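Local coordinates for protein succinate-semialdehyde dehydrogenase (NAD(P)(+)) (PDB 3RH9) that probably oxidises succinate semialdehyde to succinate with NAD(P)+ as coenzyme, as a member of the aldehyde dehydrogenase family, at residues R74-D79 with L200-G205; D82-N87 with D111-F116; R93-C96 with G100-W103; F159-I164 with I191-V196; K166-A171 with S178-A183. One frame throughout, in Å; residues are numbered along the deposited sequence.

In the fold
From the N terminus, contact 1 opens first, on helix 70-86, and is the last to close, in the loop before strand 207-209; its loop therefore encloses the other four. Within it contact 2 pairs the end of helix 70-86 with helix 103-123, and contact 3, lying inside contact 2, ties helix 88-99 to the short link that leads into helix 103-123. Contact 4 follows in series, joining the start of helix 162-174 to helix 188-197, and encloses contact 5, where helix 162-174 meets strand 178-181. None cross. Contacts 2 and 3 knit the N-terminal helices together, contacts 4 and 5 lie in the Rossmann-like part, and contact 1 ties the two groups.

Contact 1 (R74-D79 with L200-G205)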
# COMPACT_ATOMS: atom_id res chain seq x y z
N ARG A 74 -1.60 -18.42 17.35
CA ARG A 74 -2.55 -19.37 16.79
C ARG A 74 -3.68 -19.70 17.77
O ARG A 74 -4.84 -19.80 17.38
CB ARG A 74 -1.79 -20.62 16.35
CG ARG A 74 -2.61 -21.81 15.95
CD ARG A 74 -1.68 -22.84 15.36
NE ARG A 74 -1.79 -22.83 13.92
CZ ARG A 74 -0.78 -22.97 13.07
NH1 ARG A 74 0.46 -23.15 13.51
NH2 ARG A 74 -1.03 -22.92 11.77
N LYS A 75 -3.32 -19.85 19.04
CA LYS A 75 -4.29 -20.16 20.09
C LYS A 75 -5.26 -19.00 20.34
O LYS A 75 -6.46 -19.23 20.56
CB LYS A 75 -3.56 -20.56 21.38
CG LYS A 75 -4.45 -21.13 22.47
CD LYS A 75 -5.31 -22.29 21.91
CE LYS A 75 -5.70 -23.31 22.99
NZ LYS A 75 -6.42 -22.68 24.14
N TRP A 76 -4.75 -17.77 20.32
CA TRP A 76 -5.60 -16.58 20.45
C TRP A 76 -6.71 -16.57 19.39
O TRP A 76 -7.89 -16.43 19.69
CB TRP A 76 -4.80 -15.30 20.24
CG TRP A 76 -3.65 -15.09 21.13
CD1 TRP A 76 -3.44 -15.66 22.33
CD2 TRP A 76 -2.56 -14.18 20.91
NE1 TRP A 76 -2.27 -15.20 22.87
CE2 TRP A 76 -1.71 -14.29 22.02
CE3 TRP A 76 -2.21 -13.30 19.87
CZ2 TRP A 76 -0.52 -13.54 22.13
CZ3 TRP A 76 -1.04 -12.56 19.99
CH2 TRP A 76 -0.21 -12.68 21.11
N LEU A 77 -6.29 -16.67 18.13
CA LEU A 77 -7.22 -16.67 17.01
C LEU A 77 -8.25 -17.76 17.22
O LEU A 77 -9.46 -17.51 17.12
CB LEU A 77 -6.46 -16.90 15.69
CG LEU A 77 -5.37 -15.87 15.36
CD1 LEU A 77 -4.48 -16.29 14.22
CD2 LEU A 77 -6.02 -14.54 15.07
N GLU A 78 -7.77 -18.96 17.54
CA GLU A 78 -8.65 -20.11 17.73
C GLU A 78 -9.66 -19.87 18.84
O GLU A 78 -10.86 -20.13 18.67
CB GLU A 78 -7.85 -21.38 17.99
CG GLU A 78 -7.41 -22.10 16.73
CD GLU A 78 -6.25 -23.06 16.97
OE1 GLU A 78 -5.82 -23.24 18.14
OE2 GLU A 78 -5.75 -23.63 15.98
N ASP A 79 -9.17 -19.37 19.98
CA ASP A 79 -10.03 -19.00 21.10
C ASP A 79 -11.05 -17.93 20.70
O ASP A 79 -12.24 -18.06 20.98
CB ASP A 79 -9.20 -18.53 22.30
CG ASP A 79 -8.45 -19.66 23.00
OD1 ASP A 79 -8.63 -20.85 22.62
OD2 ASP A 79 -7.68 -19.35 23.95
N LEU A 200 -10.09 -14.46 27.70
CA LEU A 200 -9.37 -15.39 26.86
C LEU A 200 -7.86 -15.35 27.09
O LEU A 200 -7.08 -15.93 26.33
CB LEU A 200 -9.68 -15.11 25.40
CG LEU A 200 -11.12 -15.39 24.97
CD1 LEU A 200 -11.25 -15.24 23.46
CD2 LEU A 200 -11.51 -16.78 25.40
N ASP A 201 -7.44 -14.65 28.14
CA ASP A 201 -6.03 -14.61 28.48
C ASP A 201 -5.12 -14.08 27.37
O ASP A 201 -4.03 -14.60 27.14
CB ASP A 201 -5.56 -16.00 28.89
CG ASP A 201 -5.18 -16.08 30.36
OD1 ASP A 201 -4.90 -15.01 30.96
OD2 ASP A 201 -5.16 -17.21 30.90
N LEU A 202 -5.58 -13.05 26.67
CA LEU A 202 -4.72 -12.33 25.74
C LEU A 202 -3.73 -11.54 26.58
O LEU A 202 -4.03 -11.18 27.72
CB LEU A 202 -5.56 -11.37 24.89
CG LEU A 202 -6.22 -11.93 23.63
CD1 LEU A 202 -6.54 -13.42 23.75
CD2 LEU A 202 -7.47 -11.13 23.25
N PRO A 203 -2.53 -11.27 26.03
CA PRO A 203 -1.56 -10.38 26.69
C PRO A 203 -2.12 -8.98 26.95
O PRO A 203 -2.80 -8.41 26.10
CB PRO A 203 -0.41 -10.30 25.67
CG PRO A 203 -0.54 -11.54 24.85
CD PRO A 203 -1.99 -11.90 24.81
N ASP A 204 -1.82 -8.42 28.11
CA ASP A 204 -2.22 -7.05 28.41
C ASP A 204 -1.68 -6.09 27.36
O ASP A 204 -0.47 -5.92 27.23
CB ASP A 204 -1.74 -6.63 29.81
CG ASP A 204 -2.67 -7.10 30.94
OD1 ASP A 204 -3.65 -7.82 30.64
OD2 ASP A 204 -2.43 -6.74 32.12
N GLY A 205 -2.57 -5.45 26.61
CA GLY A 205 -2.17 -4.51 25.58
C GLY A 205 -2.34 -4.99 24.15
O GLY A 205 -2.18 -4.20 23.24
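W76, on helix 70-86, lays its indole against P203 in the loop that carries the chain from helix 188-197 into strand 207-209, an edge strand of the Rossmann-like sheet of this aldehyde dehydrogenase. Helix 70-86 is thus packed on a connection of the nucleotide-binding fold. The torsion that sets CG beside the backbone N and opposite the carbonyl carbon (chi1 -58°) swings the rings out from the helix toward the loop. The proline approaches from the opposite direction: its CD lies over one face of the indole, displaced toward the rim, and its CG comes to 3.4 Å from W76 CZ2. On the five-membered side, W76 CD1 is 4.1 Å from L202 CD1, so two successive loop residues touch the same indole. A further ring, that of W68, meets W76 edge-to-face, and L172 of helix 162-174 also touches it. With W76 reduced to an alanine, a gap would probably open beside P203 and L202, and the W68 ring would be left without its aromatic mate. One helical turn on, the contact passes to a leucine methyl. L200 reaches in with its CD1 branch, which rests 4.0 Å from D79 CB and 3.9 Å from the carbonyl carbon D79 C. That methyl thus covers the base of the D79 side chain and the adjoining peptide, while the carboxylate is engaged within its own helix: K75 NZ forms a salt bridge of 3.2 Å with D79 OD1, which offers its syn lone pair.

Contact 2 (D82-N87 with D111-F116); sequences DGLKEN and DYAAGF
G83 O, one residue before the L84 that packs on A114, is gripped by two donors from a single residue. N87 ND2 donates to G83 O over 2.6 Å with an N-H...O angle of 164°; G83 O lies almost in the amide plane of N87, while the donor is tilted 20° from the carbonyl plane. The backbone atom N87 N also donates to G83 O, over 3.1 Å. N87 is where the chain leaves helical geometry, so its side chain folds back to serve a carbonyl in the last turn of helix 70-86, and the ND2 bond holds the side-chain amide in its rotation. The opposing surface is apolar. L84 leans onto helix 103-123 through its CD1 branch, 3.9 Å from A114 CA, and the same CD1 lies 4.2 Å from A113 CB. At the root of the side chain, L84 CB and A114 CB are 4.2 Å apart. K85 flanks the alanine from the exposed margin: its extended chain runs past the methyl, with K85 CG 3.8 Å and K85 CE 3.9 Å from A114 CB, so that its aliphatic carbons give cover while the ammonium group lies farther out. F193 of helix 188-197 and F117 also touch L84, and D111 turns to a salt bridge with R88. With small alanines on the second helix at the interface, the axes approach to 8.6 Å and run at 170°, the arrangement of an antiparallel helix pair, here two helices from the N-terminal part of the aldehyde dehydrogenase fold.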
# COMPACT_ATOMS: atom_id res chain seq x y z
N ASP A 82 -13.74 -19.27 18.50
CA ASP A 82 -14.65 -20.07 19.31
C ASP A 82 -15.51 -19.18 20.19
O ASP A 82 -16.71 -19.43 20.36
CB ASP A 82 -13.87 -21.06 20.18
CG ASP A 82 -13.23 -22.18 19.37
OD1 ASP A 82 -13.58 -22.33 18.18
OD2 ASP A 82 -12.38 -22.92 19.93
N GLY A 83 -14.91 -18.15 20.78
CA GLY A 83 -15.65 -17.18 21.57
C GLY A 83 -16.79 -16.53 20.78
O GLY A 83 -17.92 -16.43 21.26
N LEU A 84 -16.50 -16.08 19.57
CA LEU A 84 -17.57 -15.51 18.76
C LEU A 84 -18.70 -16.52 18.61
O LEU A 84 -19.84 -16.23 18.93
CB LEU A 84 -17.05 -15.05 17.40
CG LEU A 84 -16.19 -13.79 17.47
CD1 LEU A 84 -15.42 -13.62 16.17
CD2 LEU A 84 -17.04 -12.55 17.78
N LYS A 85 -18.38 -17.71 18.13
CA LYS A 85 -19.41 -18.68 17.79
C LYS A 85 -20.30 -18.99 18.99
O LYS A 85 -21.51 -19.21 18.84
CB LYS A 85 -18.79 -19.96 17.23
CG LYS A 85 -18.28 -19.88 15.78
CD LYS A 85 -17.66 -21.21 15.37
CE LYS A 85 -16.76 -21.07 14.13
NZ LYS A 85 -16.17 -22.37 13.70
N GLU A 86 -19.70 -19.01 20.18
CA GLU A 86 -20.42 -19.30 21.41
C GLU A 86 -21.37 -18.20 21.82
O GLU A 86 -22.46 -18.46 22.31
CB GLU A 86 -19.44 -19.49 22.55
CG GLU A 86 -18.53 -20.66 22.37
CD GLU A 86 -17.60 -20.78 23.53
OE1 GLU A 86 -18.03 -20.41 24.64
OE2 GLU A 86 -16.44 -21.22 23.33
N ASN A 87 -20.93 -16.95 21.66
CA ASN A 87 -21.74 -15.83 22.09
C ASN A 87 -22.43 -15.22 20.90
O ASN A 87 -22.66 -14.01 20.85
CB ASN A 87 -20.88 -14.80 22.82
CG ASN A 87 -20.11 -15.42 23.96
OD1 ASN A 87 -20.48 -15.28 25.12
ND2 ASN A 87 -19.04 -16.12 23.63
N ASP A 111 -21.23 -15.30 12.74
CA ASP A 111 -20.68 -16.51 12.15
C ASP A 111 -19.61 -16.14 11.14
O ASP A 111 -18.49 -16.66 11.15
CB ASP A 111 -21.77 -17.30 11.43
CG ASP A 111 -22.70 -18.02 12.39
OD1 ASP A 111 -22.42 -18.01 13.61
OD2 ASP A 111 -23.71 -18.60 11.92
N TYR A 112 -19.99 -15.21 10.27
CA TYR A 112 -19.11 -14.69 9.25
C TYR A 112 -17.78 -14.15 9.84
O TYR A 112 -16.70 -14.43 9.31
CB TYR A 112 -19.86 -13.60 8.52
CG TYR A 112 -19.09 -12.90 7.46
CD1 TYR A 112 -18.91 -13.48 6.21
CD2 TYR A 112 -18.57 -11.64 7.69
CE1 TYR A 112 -18.22 -12.83 5.21
CE2 TYR A 112 -17.88 -10.98 6.70
CZ TYR A 112 -17.70 -11.58 5.47
OH TYR A 112 -17.00 -10.91 4.49
N ALA A 113 -17.89 -13.37 10.91
CA ALA A 113 -16.73 -12.83 11.62
C ALA A 113 -15.82 -13.94 12.14
O ALA A 113 -14.59 -13.80 12.14
CB ALA A 113 -17.18 -11.95 12.79
N ALA A 114 -16.43 -15.03 12.58
CA ALA A 114 -15.68 -16.12 13.19
C ALA A 114 -14.75 -16.78 12.18
O ALA A 114 -13.71 -17.30 12.55
CB ALA A 114 -16.63 -17.14 13.78
N GLY A 115 -15.14 -16.75 10.91
CA GLY A 115 -14.43 -17.48 9.87
C GLY A 115 -13.15 -16.79 9.44
O GLY A 115 -12.30 -17.39 8.76
N PHE A 116 -13.01 -15.53 9.82
CA PHE A 116 -11.78 -14.81 9.53
C PHE A 116 -10.72 -15.27 10.50
O PHE A 116 -9.56 -15.52 10.13
CB PHE A 116 -12.01 -13.30 9.63
CG PHE A 116 -12.68 -12.73 8.43
CD1 PHE A 116 -11.96 -12.53 7.25
CD2 PHE A 116 -14.04 -12.44 8.44
CE1 PHE A 116 -12.57 -12.03 6.13
CE2 PHE A 116 -14.66 -11.93 7.30
CZ PHE A 116 -13.92 -11.73 6.14

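Contact 3 (R93-C96 with G100-W103); sequences RILC and GKPW
R93 and W103 make an apolar contact, lying side by side and pointing the same way. R93 CG sits over one face of the indole, offset toward the rim, and is 3.8 Å from W103 CZ2. The guanidinium is turned 61° to the ring and is no stacking partner; it goes instead to E90 and to the carbonyl of E5. W103 has CG opposite its backbone N (chi1 -158°), which sends the indole back along helix 88-99, where NE1 bonds to E89 O. A leucine in its place would probably leave that carbonyl without its indole donor and the R93 methylenes without their flat cover. A second apolar touch joins L95 CD2 to K101 CE at 3.8 Å, and C96 SG approaches W103 CB at 4.4 Å. Among polar links, G100 N donates to C96 O over 2.8 Å in a bent bond at the C-terminal end of helix 88-99. G100 then turns to positive phi, where a side chain would collide with the preceding carbonyl. The ionic end of K101 lies beyond the contact, in a salt bridge with E109. P102, at the N-cap, starts helix 103-123, so the short link G100-P102 joins the consecutive helices 88-99 and 103-123, while L95 also reaches T189 of helix 188-197, which follows strand 178-181.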
# COMPACT_ATOMS: atom_id res chain seq x y z
N ARG A 93 -27.87 -10.10 19.26
CA ARG A 93 -28.94 -9.30 19.86
C ARG A 93 -28.55 -7.85 19.92
O ARG A 93 -29.24 -6.98 19.39
CB ARG A 93 -29.29 -9.79 21.27
CG ARG A 93 -30.66 -9.31 21.73
CD ARG A 93 -31.00 -9.81 23.13
NE ARG A 93 -30.05 -9.32 24.14
CZ ARG A 93 -30.30 -8.37 25.03
NH1 ARG A 93 -31.50 -7.80 25.06
NH2 ARG A 93 -29.37 -8.00 25.90
N ILE A 94 -27.42 -7.59 20.57
CA ILE A 94 -26.88 -6.24 20.67
C ILE A 94 -26.65 -5.61 19.30
O ILE A 94 -26.83 -4.41 19.11
CB ILE A 94 -25.57 -6.24 21.49
CG1 ILE A 94 -25.85 -6.75 22.91
CG2 ILE A 94 -24.97 -4.86 21.53
CD1 ILE A 94 -24.66 -7.39 23.58
N LEU A 95 -26.24 -6.42 18.33
CA LEU A 95 -25.99 -5.91 17.01
C LEU A 95 -27.32 -5.42 16.43
O LEU A 95 -27.44 -4.29 15.95
CB LEU A 95 -25.41 -7.01 16.13
CG LEU A 95 -24.62 -6.52 14.91
CD1 LEU A 95 -23.59 -7.55 14.50
CD2 LEU A 95 -25.55 -6.19 13.76
N CYS A 96 -28.31 -6.29 16.51
CA CYS A 96 -29.63 -6.01 15.99
C CYS A 96 -30.17 -4.68 16.50
O CYS A 96 -30.69 -3.85 15.74
CB CYS A 96 -30.58 -7.13 16.39
SG CYS A 96 -32.27 -6.83 15.89
N GLY A 100 -30.07 -2.19 13.55
CA GLY A 100 -31.40 -2.24 12.97
C GLY A 100 -31.59 -3.55 12.23
O GLY A 100 -32.69 -4.07 12.12
N LYS A 101 -30.49 -4.08 11.72
CA LYS A 101 -30.45 -5.39 11.08
C LYS A 101 -31.24 -6.44 11.88
O LYS A 101 -31.21 -6.45 13.11
CB LYS A 101 -28.99 -5.81 10.97
CG LYS A 101 -28.66 -6.81 9.89
CD LYS A 101 -27.17 -7.16 9.94
CE LYS A 101 -26.33 -5.89 10.07
NZ LYS A 101 -24.92 -6.05 9.64
N PRO A 102 -31.94 -7.35 11.19
CA PRO A 102 -32.72 -8.39 11.88
C PRO A 102 -31.84 -9.37 12.65
O PRO A 102 -30.74 -9.70 12.20
CB PRO A 102 -33.43 -9.12 10.73
CG PRO A 102 -33.43 -8.15 9.61
CD PRO A 102 -32.14 -7.38 9.74
N TRP A 103 -32.35 -9.84 13.80
CA TRP A 103 -31.59 -10.69 14.72
C TRP A 103 -30.87 -11.84 14.04
O TRP A 103 -29.67 -12.03 14.22
CB TRP A 103 -32.52 -11.24 15.77
CG TRP A 103 -31.82 -11.66 17.00
CD1 TRP A 103 -30.47 -11.80 17.18
CD2 TRP A 103 -32.43 -12.03 18.25
NE1 TRP A 103 -30.21 -12.21 18.46
CE2 TRP A 103 -31.39 -12.36 19.14
CE3 TRP A 103 -33.75 -12.10 18.69
CZ2 TRP A 103 -31.63 -12.77 20.45
CZ3 TRP A 103 -33.99 -12.50 19.99
CH2 TRP A 103 -32.94 -12.83 20.85

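Contact 4 (F159-I164 with I191-V196); sequences FPIGMI and IAFFSV
I161 meets F193 just where the chain enters helix 162-174, the crossover helix of the beta-alpha-beta unit between strands 151-154 and 178-181; F193 belongs to helix 188-197, the next connection on the same side of the parallel sheet. The backbone N atoms of I161 and G162 both bond to E109 OE2, so one carboxylate from helix 103-123 holds the start of this helix. From there I161 crosses F193 at about a right angle. Its CG1 lies roughly anti to the backbone N (chi1 -150°), which puts CG2 in the crowded position between N and the carbonyl carbon; CG1 carries CD1 out. That methyl stops 3.7 Å from F193 CB and 3.8 Å from F193 CG, at the base of the ring. F193 answers with CG anti to the backbone N (chi1 -170°), which carries the phenyl toward helix 162-174. F117 of helix 103-123 touches F193 as well. One turn further, I164 follows; its side chain is about 11 Å from that of E256, the predicted active-site residue. It meets the far part of the ring, where I164 CG2 lies 4.2 Å from F193 CE2.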
# COMPACT_ATOMS: atom_id res chain seq x y z
N PHE A 159 -20.92 -3.00 9.44
CA PHE A 159 -20.73 -4.34 9.99
C PHE A 159 -20.06 -4.25 11.34
O PHE A 159 -18.83 -4.36 11.44
CB PHE A 159 -19.93 -5.23 9.05
CG PHE A 159 -20.70 -5.68 7.86
CD1 PHE A 159 -20.53 -5.05 6.64
CD2 PHE A 159 -21.61 -6.72 7.96
CE1 PHE A 159 -21.25 -5.46 5.52
CE2 PHE A 159 -22.34 -7.13 6.84
CZ PHE A 159 -22.15 -6.50 5.62
N PRO A 160 -20.86 -4.03 12.39
CA PRO A 160 -20.31 -3.79 13.73
C PRO A 160 -19.42 -4.94 14.23
O PRO A 160 -18.53 -4.68 15.03
CB PRO A 160 -21.57 -3.64 14.59
CG PRO A 160 -22.64 -3.22 13.62
CD PRO A 160 -22.32 -3.95 12.36
N ILE A 161 -19.63 -6.16 13.75
CA ILE A 161 -18.71 -7.25 14.09
C ILE A 161 -17.92 -7.81 12.91
O ILE A 161 -16.82 -8.28 13.08
CB ILE A 161 -19.41 -8.41 14.84
CG1 ILE A 161 -18.41 -9.09 15.78
CG2 ILE A 161 -19.97 -9.42 13.88
CD1 ILE A 161 -17.87 -8.20 16.88
N GLY A 162 -18.47 -7.76 11.71
CA GLY A 162 -17.78 -8.30 10.55
C GLY A 162 -16.51 -7.54 10.18
O GLY A 162 -15.45 -8.15 9.98
N MSE A 163 -16.62 -6.22 10.08
CA MSE A 163 -15.47 -5.39 9.75
C MSE A 163 -14.29 -5.68 10.66
O MSE A 163 -13.24 -6.15 10.21
CB MSE A 163 -15.81 -3.90 9.82
CG MSE A 163 -16.74 -3.43 8.73
SE MSE A 163 -16.28 -4.23 7.01
CE MSE A 163 -17.64 -3.31 5.92
N ILE A 164 -14.46 -5.41 11.95
CA ILE A 164 -13.36 -5.56 12.88
C ILE A 164 -12.72 -6.94 12.79
O ILE A 164 -11.52 -7.08 12.98
CB ILE A 164 -13.81 -5.29 14.32
CG1 ILE A 164 -12.58 -5.10 15.22
CG2 ILE A 164 -14.68 -6.43 14.81
CD1 ILE A 164 -11.53 -4.16 14.64
N ILE A 191 -18.13 -3.44 22.37
CA ILE A 191 -17.98 -3.68 23.79
C ILE A 191 -18.20 -5.16 24.09
O ILE A 191 -17.42 -5.78 24.82
CB ILE A 191 -18.88 -2.76 24.62
CG1 ILE A 191 -18.43 -1.32 24.45
CG2 ILE A 191 -18.80 -3.14 26.09
CD1 ILE A 191 -19.29 -0.33 25.15
N ALA A 192 -19.24 -5.74 23.49
CA ALA A 192 -19.55 -7.16 23.69
C ALA A 192 -18.40 -8.06 23.26
O ALA A 192 -18.02 -8.99 23.97
CB ALA A 192 -20.82 -7.53 22.94
N PHE A 193 -17.85 -7.77 22.08
CA PHE A 193 -16.67 -8.44 21.58
C PHE A 193 -15.49 -8.36 22.58
O PHE A 193 -14.85 -9.38 22.89
CB PHE A 193 -16.27 -7.85 20.23
CG PHE A 193 -15.21 -8.62 19.52
CD1 PHE A 193 -15.19 -10.00 19.59
CD2 PHE A 193 -14.24 -7.97 18.78
CE1 PHE A 193 -14.20 -10.72 18.92
CE2 PHE A 193 -13.26 -8.68 18.11
CZ PHE A 193 -13.23 -10.05 18.18
N PHE A 194 -15.22 -7.17 23.10
CA PHE A 194 -14.13 -7.02 24.06
C PHE A 194 -14.44 -7.77 25.34
O PHE A 194 -13.55 -8.36 25.93
CB PHE A 194 -13.79 -5.56 24.33
CG PHE A 194 -12.71 -5.04 23.45
CD1 PHE A 194 -11.40 -5.02 23.89
CD2 PHE A 194 -12.98 -4.62 22.17
CE1 PHE A 194 -10.39 -4.55 23.09
CE2 PHE A 194 -11.96 -4.15 21.36
CZ PHE A 194 -10.66 -4.13 21.82
N SER A 195 -15.70 -7.75 25.75
CA SER A 195 -16.09 -8.53 26.91
C SER A 195 -15.77 -10.01 26.69
O SER A 195 -15.25 -10.68 27.58
CB SER A 195 -17.57 -8.36 27.23
OG SER A 195 -17.92 -9.14 28.36
N VAL A 196 -16.09 -10.52 25.49
CA VAL A 196 -15.78 -11.92 25.17
C VAL A 196 -14.27 -12.20 25.13
O VAL A 196 -13.84 -13.25 25.59
CB VAL A 196 -16.47 -12.42 23.87
CG1 VAL A 196 -15.90 -13.78 23.44
CG2 VAL A 196 -17.96 -12.54 24.07

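Contact 5 (K166-A171 with S178-A183); sequences KKLSAA and SVIKPA
In the beta-alpha-beta unit made by strand 151-154, helix 162-174 and strand 178-181, L168 of the helix reaches down to S178 and I180 of the returning strand. Its two methyl branches divide the work. L168 CD1 lies 3.5 Å from S178 OG, and L168 CD2 is 3.8 Å from I180 CD1, the side chains of the last pair crossing at about a right angle. With CG anti to the backbone N (chi1 -172°) and the chain turned again at chi2, the leucine fork spans two strand residues on the same face of the sheet, whereas V179 between them belongs to the other face. Such a helix covering its two parallel strands is the repeating element of a Rossmann-like fold: here strand 178-181 lies between 151-154 and 207-209, bonded through I180 to N208 and V210 and through V179 to T151 and L153. The hydroxyl met by L168 has a polar partner too, a weak hydrogen bond from S178 OG to M206 O. I180 is hemmed in by F194 and M190 of helix 188-197, and L168 touches M197 there, so that this apolar layer continues under the following helix. One residue before L168, K167 turns to other company, its NZ in a salt bridge with E465 and hydrogen-bonded to S231 and T233.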
# COMPACT_ATOMS: atom_id res chain seq x y z
N LYS A 166 -12.22 -8.86 10.19
CA LYS A 166 -11.28 -8.90 9.07
C LYS A 166 -9.95 -8.30 9.49
O LYS A 166 -8.89 -8.80 9.13
CB LYS A 166 -11.82 -8.14 7.86
CG LYS A 166 -13.15 -8.64 7.28
CD LYS A 166 -13.68 -7.65 6.24
CE LYS A 166 -14.85 -8.22 5.44
NZ LYS A 166 -15.29 -7.32 4.31
N LYS A 167 -10.00 -7.22 10.24
CA LYS A 167 -8.77 -6.50 10.54
C LYS A 167 -7.99 -7.15 11.67
O LYS A 167 -6.77 -7.20 11.64
CB LYS A 167 -9.07 -5.03 10.88
CG LYS A 167 -9.77 -4.26 9.79
CD LYS A 167 -9.84 -2.78 10.12
CE LYS A 167 -10.64 -2.02 9.07
NZ LYS A 167 -10.02 -2.14 7.72
N LEU A 168 -8.70 -7.65 12.67
CA LEU A 168 -8.06 -8.09 13.90
C LEU A 168 -7.48 -9.49 13.77
O LEU A 168 -6.42 -9.77 14.31
CB LEU A 168 -9.02 -8.00 15.07
CG LEU A 168 -8.38 -8.27 16.43
CD1 LEU A 168 -7.01 -7.61 16.51
CD2 LEU A 168 -9.30 -7.82 17.59
N SER A 169 -8.16 -10.34 13.03
CA SER A 169 -7.62 -11.66 12.70
C SER A 169 -6.26 -11.57 12.00
O SER A 169 -5.37 -12.36 12.28
CB SER A 169 -8.60 -12.43 11.84
OG SER A 169 -9.03 -11.63 10.75
N ALA A 170 -6.11 -10.62 11.08
CA ALA A 170 -4.83 -10.45 10.38
C ALA A 170 -3.78 -9.78 11.27
O ALA A 170 -2.63 -10.17 11.28
CB ALA A 170 -5.01 -9.68 9.07
N ALA A 171 -4.20 -8.79 12.05
CA ALA A 171 -3.29 -8.10 12.94
C ALA A 171 -2.72 -8.98 14.08
O ALA A 171 -1.55 -8.84 14.46
CB ALA A 171 -3.96 -6.85 13.49
N SER A 178 -3.15 -3.73 18.84
CA SER A 178 -4.01 -2.81 18.14
C SER A 178 -4.82 -1.92 19.08
O SER A 178 -5.11 -2.27 20.22
CB SER A 178 -4.93 -3.58 17.18
OG SER A 178 -5.53 -4.69 17.83
N VAL A 179 -5.17 -0.74 18.57
CA VAL A 179 -6.05 0.17 19.26
C VAL A 179 -7.30 0.25 18.41
O VAL A 179 -7.21 0.52 17.21
CB VAL A 179 -5.40 1.54 19.36
CG1 VAL A 179 -6.39 2.55 19.89
CG2 VAL A 179 -4.18 1.47 20.23
N ILE A 180 -8.47 -0.02 19.00
CA ILE A 180 -9.68 -0.22 18.20
C ILE A 180 -10.77 0.84 18.37
O ILE A 180 -11.17 1.12 19.50
CB ILE A 180 -10.29 -1.60 18.44
CG1 ILE A 180 -9.33 -2.68 17.94
CG2 ILE A 180 -11.67 -1.69 17.75
CD1 ILE A 180 -9.85 -4.10 18.01
N LYS A 181 -11.25 1.39 17.25
CA LYS A 181 -12.24 2.46 17.28
C LYS A 181 -13.48 2.17 16.43
O LYS A 181 -13.44 2.29 15.21
CB LYS A 181 -11.60 3.77 16.82
CG LYS A 181 -12.37 5.02 17.23
CD LYS A 181 -13.70 5.10 16.54
CE LYS A 181 -14.23 6.53 16.51
NZ LYS A 181 -13.69 7.26 17.69
N PRO A 182 -14.61 1.84 17.08
CA PRO A 182 -15.85 1.58 16.34
C PRO A 182 -16.64 2.85 16.09
O PRO A 182 -16.34 3.90 16.68
CB PRO A 182 -16.62 0.68 17.31
CG PRO A 182 -16.28 1.27 18.64
CD PRO A 182 -14.83 1.74 18.54
N ALA A 183 -17.63 2.76 15.21
CA ALA A 183 -18.52 3.88 14.94
C ALA A 183 -19.36 4.18 16.19
O ALA A 183 -19.77 3.26 16.90
CB ALA A 183 -19.41 3.55 13.76